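Local coordinates for protein Phenylalanine/tyrosine ammonia-lyase (Rhodosporidium toruloides, PDB 1Y2M) that catalyses the non-oxidative deamination of L-phenylalanine and L-tyrosine to trans-cinnamic and p-coumaric acid, releasing ammonium and committing carbon to phenylpropanoid pathways, at residues K545-P550 with T637-E642; P550-L555 with E575-T580; L555-Q558 with A563-G566; S567-E572 with L612-L617. All coordinates share one frame; numbering follows the deposited sequence.

Interaction 1. Residues K545-P550 with T637-E642; sequences KKQFGP and TRQVRE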
loop_
_atom_site.group_PDB
_atom_site.type_symbol
_atom_site.label_atom_id
_atom_site.label_comp_id
_atom_site.label_asym_id
_atom_site.label_seq_id
_atom_site.Cartn_x
_atom_site.Cartn_y
_atom_site.Cartn_z
ATOM N N LYS B 545 2.209 40.598 29.970
ATOM C CA LYS B 545 1.723 40.190 31.282
ATOM C C LYS B 545 2.571 40.808 32.424
ATOM O O LYS B 545 2.034 41.160 33.482
ATOM C CB LYS B 545 1.697 38.667 31.387
ATOM C CG LYS B 545 0.580 38.040 30.606
ATOM C CD LYS B 545 0.627 36.521 30.658
ATOM C CE LYS B 545 -0.589 35.923 29.918
ATOM N NZ LYS B 545 -0.663 34.434 30.070
ATOM N N LYS B 546 3.881 40.963 32.224
ATOM C CA LYS B 546 4.716 41.594 33.268
ATOM C C LYS B 546 4.199 42.954 33.604
ATOM O O LYS B 546 4.235 43.386 34.764
ATOM C CB LYS B 546 6.157 41.806 32.800
ATOM C CG LYS B 546 7.047 40.621 32.803
ATOM C CD LYS B 546 8.406 41.053 32.238
ATOM C CE LYS B 546 9.431 39.921 32.321
ATOM N NZ LYS B 546 10.640 40.213 31.464
ATOM N N GLN B 547 3.793 43.679 32.569
ATOM C CA GLN B 547 3.318 45.042 32.770
ATOM C C GLN B 547 1.840 45.125 33.075
ATOM O O GLN B 547 1.395 45.990 33.811
ATOM C CB GLN B 547 3.587 45.849 31.527
ATOM C CG GLN B 547 5.031 46.270 31.446
ATOM C CD GLN B 547 5.166 47.449 30.558
ATOM O OE1 GLN B 547 4.766 48.594 30.905
ATOM N NE2 GLN B 547 5.700 47.200 29.396
ATOM N N PHE B 548 1.067 44.217 32.508
ATOM C CA PHE B 548 -0.359 44.332 32.672
ATOM C C PHE B 548 -0.904 43.859 34.016
ATOM O O PHE B 548 -1.872 44.449 34.535
ATOM C CB PHE B 548 -1.123 43.690 31.527
ATOM C CG PHE B 548 -2.505 44.269 31.382
ATOM C CD1 PHE B 548 -2.680 45.649 31.224
ATOM C CD2 PHE B 548 -3.586 43.470 31.463
ATOM C CE1 PHE B 548 -3.938 46.201 31.130
ATOM C CE2 PHE B 548 -4.853 43.998 31.374
ATOM C CZ PHE B 548 -5.043 45.367 31.204
ATOM N N GLY B 549 -0.284 42.827 34.599
ATOM C CA GLY B 549 -0.627 42.423 35.979
ATOM C C GLY B 549 -0.720 43.576 36.970
ATOM O O GLY B 549 -1.747 43.764 37.643
ATOM N N PRO B 550 0.355 44.356 37.116
ATOM C CA PRO B 550 0.329 45.552 37.929
ATOM C C PRO B 550 -0.688 46.619 37.520
ATOM O O PRO B 550 -1.277 47.300 38.377
ATOM C CB PRO B 550 1.761 46.093 37.782
ATOM C CG PRO B 550 2.559 44.880 37.552
ATOM C CD PRO B 550 1.724 44.043 36.652
ATOM N N THR B 637 -0.442 46.665 24.658
ATOM C CA THR B 637 -0.169 45.687 23.622
ATOM C C THR B 637 0.606 46.336 22.477
ATOM O O THR B 637 1.607 45.796 22.012
ATOM C CB THR B 637 -1.486 45.090 23.083
ATOM O OG1 THR B 637 -2.143 44.391 24.127
ATOM C CG2 THR B 637 -1.208 44.126 21.956
ATOM N N ARG B 638 0.146 47.497 22.037
ATOM C CA ARG B 638 0.797 48.156 20.910
ATOM C C ARG B 638 2.247 48.493 21.283
ATOM O O ARG B 638 3.169 48.326 20.467
ATOM C CB ARG B 638 0.013 49.395 20.492
ATOM C CG ARG B 638 -1.308 49.044 19.864
ATOM C CD ARG B 638 -1.956 50.218 19.167
ATOM N NE ARG B 638 -3.269 49.895 18.586
ATOM C CZ ARG B 638 -4.399 50.535 18.858
ATOM N NH1 ARG B 638 -4.419 51.572 19.692
ATOM N NH2 ARG B 638 -5.515 50.151 18.249
ATOM N N GLN B 639 2.460 48.930 22.527
ATOM C CA GLN B 639 3.813 49.341 22.943
ATOM C C GLN B 639 4.763 48.161 23.064
ATOM O O GLN B 639 5.905 48.217 22.586
ATOM C CB GLN B 639 3.826 50.265 24.162
ATOM C CG GLN B 639 3.540 49.744 25.521
ATOM C CD GLN B 639 3.532 50.914 26.598
ATOM O OE1 GLN B 639 3.014 52.014 26.345
ATOM N NE2 GLN B 639 4.100 50.652 27.770
ATOM N N VAL B 640 4.261 47.055 23.584
ATOM C CA VAL B 640 5.071 45.842 23.696
ATOM C C VAL B 640 5.428 45.277 22.307
ATOM O O VAL B 640 6.568 44.862 22.061
ATOM C CB VAL B 640 4.360 44.777 24.544
ATOM C CG1 VAL B 640 5.105 43.484 24.543
ATOM C CG2 VAL B 640 4.195 45.303 25.982
ATOM N N ARG B 641 4.459 45.296 21.403
ATOM C CA ARG B 641 4.743 44.918 20.041
ATOM C C ARG B 641 5.801 45.834 19.416
ATOM O O ARG B 641 6.754 45.354 18.806
ATOM C CB ARG B 641 3.507 45.001 19.203
ATOM C CG ARG B 641 2.586 43.875 19.505
ATOM C CD ARG B 641 1.214 44.173 18.886
ATOM N NE ARG B 641 0.280 43.053 18.923
ATOM C CZ ARG B 641 -0.970 43.151 18.472
ATOM N NH1 ARG B 641 -1.416 44.282 17.966
ATOM N NH2 ARG B 641 -1.743 42.093 18.467
ATOM N N GLU B 642 5.662 47.147 19.588
ATOM C CA GLU B 642 6.639 48.059 18.976
ATOM C C GLU B 642 8.024 47.837 19.545
ATOM O O GLU B 642 9.013 47.873 18.797
ATOM C CB GLU B 642 6.229 49.515 19.129
ATOM C CG GLU B 642 5.417 50.013 18.035
ATOM C CD GLU B 642 6.042 49.752 16.678
ATOM O OE1 GLU B 642 7.222 50.082 16.451
ATOM O OE2 GLU B 642 5.326 49.213 15.833
#
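Gln547 and Gln639 bring their side-chain amides together between two helices, each reaching across at about a right angle to the other. Gln547 OE1 comes to 3.8 Å from Gln639 NE2, too far for a hydrogen bond, and the two amide planes are turned 44° apart. This is a loose polar touch rather than a locked amide pair. The same amide of Gln547 also places its NE2 4.2 Å from Val640 CG2, against a methyl of the buried Val640.

Both glutamine chains run extended beyond CG, which carries the amides into the space between the helices; Gln639 starts from chi1 73°, with CG between its backbone N and carbonyl carbon.

One layer further in, Gln547 packs on Leu636 and Val640 on Ile540 and Glu543, while Phe548 turns to Ser632, Ala633 and Leu636 and meets Trp597 edge-to-face. Phe548 and Val640 are buried, while the two glutamines lie at the exposed margin. Helix 506-560 is kinked at Pro550, whose N makes no bond to the preceding turn. The whole is packing of helix 506-560 on helix 619-646, part of an all-helical arm consistent with the extension that eukaryotic phenylalanine ammonia-lyases add to the histidase-like core.

Interaction 2. Residues P550-L555 with E575-T580; sequences PAIVSL and EKVNKT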
loop_
_atom_site.group_PDB
_atom_site.type_symbol
_atom_site.label_atom_id
_atom_site.label_comp_id
_atom_site.label_asym_id
_atom_site.label_seq_id
_atom_site.Cartn_x
_atom_site.Cartn_y
_atom_site.Cartn_z
ATOM N N PRO B 550 0.355 44.356 37.116
ATOM C CA PRO B 550 0.329 45.552 37.929
ATOM C C PRO B 550 -0.688 46.619 37.520
ATOM O O PRO B 550 -1.277 47.300 38.377
ATOM C CB PRO B 550 1.761 46.093 37.782
ATOM C CG PRO B 550 2.559 44.880 37.552
ATOM C CD PRO B 550 1.724 44.043 36.652
ATOM N N ALA B 551 -0.860 46.783 36.209
ATOM C CA ALA B 551 -1.806 47.760 35.654
ATOM C C ALA B 551 -3.254 47.461 36.098
ATOM O O ALA B 551 -4.026 48.371 36.426
ATOM C CB ALA B 551 -1.700 47.792 34.118
ATOM N N ILE B 552 -3.594 46.185 36.121
ATOM C CA ILE B 552 -4.922 45.720 36.581
ATOM C C ILE B 552 -5.153 46.138 38.020
ATOM O O ILE B 552 -6.162 46.771 38.362
ATOM C CB ILE B 552 -5.022 44.205 36.459
ATOM C CG1 ILE B 552 -5.173 43.817 34.998
ATOM C CG2 ILE B 552 -6.247 43.624 37.268
ATOM C CD1 ILE B 552 -4.848 42.370 34.721
ATOM N N VAL B 553 -4.193 45.785 38.858
ATOM C CA VAL B 553 -4.277 46.129 40.272
ATOM C C VAL B 553 -4.457 47.636 40.426
ATOM O O VAL B 553 -5.289 48.119 41.207
ATOM C CB VAL B 553 -3.033 45.624 41.021
ATOM C CG1 VAL B 553 -3.060 46.098 42.467
ATOM C CG2 VAL B 553 -2.945 44.101 40.939
ATOM N N SER B 554 -3.640 48.395 39.710
ATOM C CA SER B 554 -3.640 49.836 39.814
ATOM C C SER B 554 -4.963 50.464 39.413
ATOM O O SER B 554 -5.474 51.364 40.087
ATOM C CB SER B 554 -2.526 50.404 38.950
ATOM O OG SER B 554 -2.639 51.817 38.866
ATOM N N LEU B 555 -5.522 49.976 38.296
ATOM C CA LEU B 555 -6.806 50.498 37.809
ATOM C C LEU B 555 -7.931 50.137 38.764
ATOM O O LEU B 555 -8.824 50.939 39.005
ATOM C CB LEU B 555 -7.113 49.979 36.402
ATOM C CG LEU B 555 -6.390 50.738 35.284
ATOM C CD1 LEU B 555 -6.363 49.923 33.998
ATOM C CD2 LEU B 555 -6.994 52.122 35.056
ATOM N N GLU B 575 -8.075 38.675 42.474
ATOM C CA GLU B 575 -7.919 37.271 42.118
ATOM C C GLU B 575 -8.934 36.897 41.046
ATOM O O GLU B 575 -8.584 36.241 40.088
ATOM C CB GLU B 575 -8.108 36.340 43.328
ATOM C CG GLU B 575 -8.104 34.844 42.949
ATOM C CD GLU B 575 -8.694 33.933 44.037
ATOM O OE1 GLU B 575 -9.911 34.067 44.355
ATOM O OE2 GLU B 575 -7.942 33.057 44.541
ATOM N N LYS B 576 -10.203 37.268 41.256
ATOM C CA LYS B 576 -11.287 36.778 40.405
ATOM C C LYS B 576 -11.302 37.502 39.065
ATOM O O LYS B 576 -11.579 36.892 38.013
ATOM C CB LYS B 576 -12.624 36.880 41.135
ATOM C CG LYS B 576 -12.779 35.846 42.268
ATOM C CD LYS B 576 -14.215 35.845 42.814
ATOM C CE LYS B 576 -14.400 34.953 44.018
ATOM N NZ LYS B 576 -13.887 33.602 43.765
ATOM N N VAL B 577 -10.951 38.778 39.056
ATOM C CA VAL B 577 -10.815 39.534 37.788
ATOM C C VAL B 577 -9.696 38.928 36.949
ATOM O O VAL B 577 -9.887 38.683 35.769
ATOM C CB VAL B 577 -10.630 41.058 38.002
ATOM C CG1 VAL B 577 -10.068 41.757 36.775
ATOM C CG2 VAL B 577 -11.959 41.686 38.364
ATOM N N ASN B 578 -8.554 38.641 37.554
ATOM C CA ASN B 578 -7.466 37.980 36.838
ATOM C C ASN B 578 -7.885 36.638 36.271
ATOM O O ASN B 578 -7.555 36.295 35.126
ATOM C CB ASN B 578 -6.246 37.800 37.772
ATOM C CG ASN B 578 -5.469 39.105 38.050
ATOM O OD1 ASN B 578 -5.506 40.054 37.289
ATOM N ND2 ASN B 578 -4.741 39.117 39.156
ATOM N N LYS B 579 -8.663 35.865 37.015
ATOM C CA LYS B 579 -9.024 34.565 36.536
ATOM C C LYS B 579 -10.005 34.692 35.377
ATOM O O LYS B 579 -9.930 33.939 34.414
ATOM C CB LYS B 579 -9.656 33.732 37.619
ATOM C CG LYS B 579 -8.707 33.304 38.730
ATOM C CD LYS B 579 -9.242 32.204 39.683
ATOM C CE LYS B 579 -10.734 31.928 39.592
ATOM N NZ LYS B 579 -11.066 30.980 38.476
ATOM N N THR B 580 -10.914 35.655 35.486
ATOM C CA THR B 580 -11.897 35.822 34.418
ATOM C C THR B 580 -11.200 36.286 33.131
ATOM O O THR B 580 -11.487 35.782 32.022
ATOM C CB THR B 580 -12.948 36.831 34.834
ATOM O OG1 THR B 580 -13.716 36.312 35.937
ATOM C CG2 THR B 580 -13.873 37.229 33.641
#
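Asn578 OD1 sits against two methyl groups of Ile552, 3.5 Å from CD1 and 3.6 Å from CG2, in a contact where the only polar atom to reach across the interface meets hydrocarbon. This is helix-on-helix packing in the outer helical arm: helix 506-560 supplies Ile552 and helix 570-587 supplies Asn578 and Val577, the two helices following one another in the chain around a short loop.

The CB of Ile552 is aimed at the other helix, and its branches divide the work. CG2 stands anti to the backbone N, while CG1 lies anti to the carbonyl carbon (chi1 -74°) and carries CD1 out to the asparagine. CB of Asn578 does not itself face the other helix. The turn about its first torsion, with CG anti to the carbonyl carbon, brings the amide oxygen nearer, and the two side chains cross obliquely.

Both backbones are helical, that of 550-555 following a kink at Pro550. The proline offers no N-H and leaves a break behind it, but Ser554 N already reaches back to Pro550 O at 2.9 Å, so the turn that carries Ile552 is regularly bonded. Outside the pair, Ile552 also rests on Leu581, one turn on from Val577. On another side of that helix Thr580 OG1 is hydrogen-bonded to Thr607 OG1 of helix 593-611, and Thr580 also packs on Phe603. The buried part of the contact closes with two branched side chains meeting methyl to methyl, Ile552 CG2 lying 4.3 Å from Val577 CG1.

Interaction 3. Residues L555-Q558 with A563-G566; sequences LIDQ and AMTG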
loop_
_atom_site.group_PDB
_atom_site.type_symbol
_atom_site.label_atom_id
_atom_site.label_comp_id
_atom_site.label_asym_id
_atom_site.label_seq_id
_atom_site.Cartn_x
_atom_site.Cartn_y
_atom_site.Cartn_z
ATOM N N LEU B 555 -5.522 49.976 38.296
ATOM C CA LEU B 555 -6.806 50.498 37.809
ATOM C C LEU B 555 -7.931 50.137 38.764
ATOM O O LEU B 555 -8.824 50.939 39.005
ATOM C CB LEU B 555 -7.113 49.979 36.402
ATOM C CG LEU B 555 -6.390 50.738 35.284
ATOM C CD1 LEU B 555 -6.363 49.923 33.998
ATOM C CD2 LEU B 555 -6.994 52.122 35.056
ATOM N N ILE B 556 -7.894 48.916 39.290
ATOM C CA ILE B 556 -8.851 48.493 40.319
ATOM C C ILE B 556 -8.753 49.411 41.544
ATOM O O ILE B 556 -9.760 49.822 42.132
ATOM C CB ILE B 556 -8.622 47.016 40.707
ATOM C CG1 ILE B 556 -9.265 46.079 39.681
ATOM C CG2 ILE B 556 -9.147 46.705 42.091
ATOM C CD1 ILE B 556 -9.010 44.605 39.968
ATOM N N ASP B 557 -7.535 49.740 41.951
ATOM C CA ASP B 557 -7.385 50.638 43.106
ATOM C C ASP B 557 -7.913 52.024 42.823
ATOM O O ASP B 557 -8.622 52.631 43.650
ATOM C CB ASP B 557 -5.923 50.744 43.531
ATOM C CG ASP B 557 -5.454 49.534 44.268
ATOM O OD1 ASP B 557 -6.314 48.778 44.781
ATOM O OD2 ASP B 557 -4.225 49.354 44.362
ATOM N N GLN B 558 -7.554 52.541 41.660
ATOM C CA GLN B 558 -7.960 53.858 41.268
ATOM C C GLN B 558 -9.479 53.973 41.186
ATOM O O GLN B 558 -10.052 54.961 41.675
ATOM C CB GLN B 558 -7.336 54.219 39.939
ATOM C CG GLN B 558 -7.714 55.593 39.417
ATOM C CD GLN B 558 -7.132 55.888 38.030
ATOM O OE1 GLN B 558 -6.672 54.981 37.318
ATOM N NE2 GLN B 558 -7.160 57.167 37.640
ATOM N N ALA B 563 -14.534 52.654 47.336
ATOM C CA ALA B 563 -15.720 51.849 47.587
ATOM C C ALA B 563 -15.401 50.553 48.359
ATOM O O ALA B 563 -16.296 49.978 48.974
ATOM C CB ALA B 563 -16.430 51.555 46.286
HETATM N N MSE B 564 -14.139 50.090 48.337
HETATM C CA MSE B 564 -13.775 48.854 49.046
HETATM C C MSE B 564 -13.125 49.125 50.401
HETATM O O MSE B 564 -12.737 48.210 51.109
HETATM C CB MSE B 564 -12.814 48.010 48.208
HETATM C CG MSE B 564 -13.364 47.655 46.892
HETATM SE SE MSE B 564 -12.145 46.438 45.888
HETATM C CE MSE B 564 -10.558 47.690 45.673
ATOM N N THR B 565 -12.983 50.386 50.763
ATOM C CA THR B 565 -12.285 50.699 52.006
ATOM C C THR B 565 -13.025 50.046 53.192
ATOM O O THR B 565 -14.253 50.067 53.240
ATOM C CB THR B 565 -12.169 52.227 52.204
ATOM O OG1 THR B 565 -11.493 52.495 53.442
ATOM C CG2 THR B 565 -13.536 52.905 52.244
ATOM N N GLY B 566 -12.278 49.421 54.111
ATOM C CA GLY B 566 -12.867 48.817 55.303
ATOM C C GLY B 566 -13.450 47.453 55.048
ATOM O O GLY B 566 -14.014 46.840 55.942
#
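Ile556 and Met564 make the tight part of this contact, with the methyl CE of the selenomethionine 4.0 Å from Ile556 CG2. The two side chains cross at about a right angle, and the closest approach is one methyl to another. Met564 starts toward the helix with CG anti to the carbonyl carbon, and the chain then bends at its last torsion (chi3 -64°), folding CE round to the isoleucine. Ile556 presents CG2, the branch anti to its backbone N. Both residues are buried, and both also rest on Leu573 of the next helix, which closes the same apolar patch; Trp625 of helix 619-646 packs on Ile556 as well.

The other side is much looser. Asp557 OD1 approaches the same CE only to 4.5 Å, and CB of Asp557 points away from the loop. The strongest polar partner of the carboxylate is Arg570, whose NE forms a salt bridge with OD1, and Met564 also touches the arginine, which puts the salt bridge next to the apolar contact. Beyond Met564 the chain moves out to the exposed Thr565 and Gly566, the latter with positive phi and against a crystal neighbour.

Taken together, this is a loop connection between two consecutive helices at the far end of the arm: the last turns of helix 506-560 are packed against the short loop that leads into helix 570-587, with the Met564 side chain turned in toward the helix it has just left.

Interaction 4. Residues S567-E572 with L612-L617; sequences SNLRDE and LSSTSL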
loop_
_atom_site.group_PDB
_atom_site.type_symbol
_atom_site.label_atom_id
_atom_site.label_comp_id
_atom_site.label_asym_id
_atom_site.label_seq_id
_atom_site.Cartn_x
_atom_site.Cartn_y
_atom_site.Cartn_z
ATOM N N SER B 567 -13.294 46.953 53.830
ATOM C CA SER B 567 -13.819 45.650 53.488
ATOM C C SER B 567 -12.689 44.647 53.306
ATOM O O SER B 567 -11.483 44.982 53.303
ATOM C CB SER B 567 -14.612 45.730 52.176
ATOM O OG SER B 567 -13.742 45.758 51.046
ATOM N N ASN B 568 -13.090 43.409 53.098
ATOM C CA ASN B 568 -12.159 42.376 52.721
ATOM C C ASN B 568 -12.477 41.920 51.304
ATOM O O ASN B 568 -12.409 40.723 50.995
ATOM C CB ASN B 568 -12.228 41.224 53.735
ATOM C CG ASN B 568 -11.158 40.201 53.511
ATOM O OD1 ASN B 568 -10.059 40.534 53.032
ATOM N ND2 ASN B 568 -11.476 38.931 53.788
ATOM N N LEU B 569 -12.714 42.906 50.422
ATOM C CA LEU B 569 -13.077 42.618 49.006
ATOM C C LEU B 569 -11.943 42.717 47.986
ATOM O O LEU B 569 -12.060 42.189 46.875
ATOM C CB LEU B 569 -14.180 43.564 48.531
ATOM C CG LEU B 569 -15.476 43.510 49.316
ATOM C CD1 LEU B 569 -16.369 44.652 48.906
ATOM C CD2 LEU B 569 -16.106 42.176 49.071
ATOM N N ARG B 570 -10.837 43.362 48.343
ATOM C CA ARG B 570 -9.776 43.637 47.349
ATOM C C ARG B 570 -9.026 42.397 46.854
ATOM O O ARG B 570 -8.881 42.193 45.639
ATOM C CB ARG B 570 -8.811 44.682 47.869
ATOM C CG ARG B 570 -7.702 45.020 46.885
ATOM C CD ARG B 570 -7.049 46.324 47.285
ATOM N NE ARG B 570 -5.862 46.682 46.491
ATOM C CZ ARG B 570 -4.632 46.197 46.693
ATOM N NH1 ARG B 570 -4.399 45.241 47.587
ATOM N NH2 ARG B 570 -3.635 46.633 45.945
ATOM N N ASP B 571 -8.514 41.579 47.776
ATOM C CA ASP B 571 -7.887 40.293 47.411
ATOM C C ASP B 571 -8.798 39.487 46.521
ATOM O O ASP B 571 -8.395 39.020 45.463
ATOM C CB ASP B 571 -7.624 39.438 48.651
ATOM C CG ASP B 571 -6.243 39.590 49.179
ATOM O OD1 ASP B 571 -5.624 40.648 48.896
ATOM O OD2 ASP B 571 -5.806 38.647 49.900
ATOM N N GLU B 572 -10.036 39.307 46.965
ATOM C CA GLU B 572 -10.982 38.512 46.204
ATOM C C GLU B 572 -11.166 39.085 44.789
ATOM O O GLU B 572 -11.211 38.342 43.800
ATOM C CB GLU B 572 -12.337 38.469 46.916
ATOM C CG GLU B 572 -13.311 37.510 46.284
ATOM C CD GLU B 572 -14.732 37.569 46.837
ATOM O OE1 GLU B 572 -15.012 38.315 47.818
ATOM O OE2 GLU B 572 -15.576 36.843 46.270
ATOM N N LEU B 612 -18.270 42.948 44.076
ATOM C CA LEU B 612 -18.529 44.226 44.715
ATOM C C LEU B 612 -20.036 44.525 44.805
ATOM O O LEU B 612 -20.459 45.688 44.957
ATOM C CB LEU B 612 -17.831 45.355 43.947
ATOM C CG LEU B 612 -16.294 45.323 43.843
ATOM C CD1 LEU B 612 -15.775 46.648 43.333
ATOM C CD2 LEU B 612 -15.599 44.922 45.150
ATOM N N SER B 613 -20.860 43.485 44.759
ATOM C CA SER B 613 -22.306 43.724 44.808
ATOM C C SER B 613 -22.778 44.428 46.091
ATOM O O SER B 613 -23.887 45.006 46.120
ATOM C CB SER B 613 -23.077 42.414 44.688
ATOM O OG SER B 613 -22.839 41.657 45.845
ATOM N N SER B 614 -22.003 44.346 47.179
ATOM C CA SER B 614 -22.360 45.055 48.427
ATOM C C SER B 614 -22.052 46.571 48.450
ATOM O O SER B 614 -22.466 47.289 49.396
ATOM C CB SER B 614 -21.667 44.401 49.622
ATOM O OG SER B 614 -20.282 44.693 49.585
ATOM N N THR B 615 -21.312 47.053 47.444
ATOM C CA THR B 615 -20.792 48.425 47.431
ATOM C C THR B 615 -21.710 49.460 46.790
ATOM O O THR B 615 -22.704 49.137 46.142
ATOM C CB THR B 615 -19.454 48.499 46.698
ATOM O OG1 THR B 615 -19.657 48.318 45.278
ATOM C CG2 THR B 615 -18.478 47.445 47.256
ATOM N N SER B 616 -21.307 50.715 46.920
ATOM C CA SER B 616 -22.093 51.834 46.457
ATOM C C SER B 616 -21.783 52.261 45.007
ATOM O O SER B 616 -22.315 53.275 44.539
ATOM C CB SER B 616 -21.856 53.017 47.411
ATOM O OG SER B 616 -20.488 53.343 47.369
ATOM N N LEU B 617 -20.940 51.507 44.307
ATOM C CA LEU B 617 -20.492 51.860 42.961
ATOM C C LEU B 617 -21.642 51.968 41.989
ATOM O O LEU B 617 -22.504 51.114 41.964
ATOM C CB LEU B 617 -19.501 50.840 42.430
ATOM C CG LEU B 617 -18.117 50.991 43.098
ATOM C CD1 LEU B 617 -17.255 49.749 42.916
ATOM C CD2 LEU B 617 -17.399 52.274 42.607
#
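Leu569 pushes its CD1 into a small cluster formed by Leu612, Ser614 and Thr615, where the start of helix 570-587 meets the type I beta turn, Leu612 to Thr615, that follows helix 593-611.

The contacts across are apolar or nearly so. Leu569 CD1 is 3.8 Å from Leu612 CD2, and that same Leu612 methyl lies 3.9 Å from Leu569 CB, so one Leu612 methyl touches Leu569 at both CB and CD1. At the other end of the turn, Thr615 CG2 stands 3.9 Å from Leu569 CD1, the two side chains sliding past each other in opposite directions. Ser614 OG is a third neighbour, 4.0 Å from Leu569 CD1, in a packing contact. For Leu569, CG anti to the carbonyl carbon (chi1 -59°) carries the branch outward to the turn.

The hydrogen bonds stay within each segment and set its shape. Ser567 OG accepts from Leu569 N, an ST turn that leads into the helix, and is also hydrogen-bonded to Met564 O. In the beta turn Leu612 O takes two donors from one residue, Thr615 N at 3.0 Å and Thr615 OG1; this double grip fixes the threonine so that CG2 is left for Leu569.

A third layer comes from another chain: Leu619 of the second subunit packs on Leu612, Thr615 and Leu617, so the turn lies at a subunit contact. In the Thr615 OG1 to Leu612 O bond, 2.8 Å long, the hydroxyl lies in the carbonyl plane, on a lone pair, at a C=O...donor angle of 143°.

Interactions 1, 2 and 3 follow one another along helix 506-560, sharing Pro550 and then Leu555, and set it in turn against helix 619-646, helix 570-587 and the loop that joins helix 506-560 to helix 570-587. Their chemistry changes on the way: interaction 1 is mostly exposed glutamines over one buried valine, while interactions 2 and 3 are buried and mainly methyl packing. Interaction 4 lies about 8 Å, centre to centre, from interaction 3, and is partly buried. These two touch both by packing, Met564 SE lying 3.8 Å from Leu612 CD2, and through the Asp557-Arg570 salt bridge. Of the four, interaction 4 alone meets another subunit.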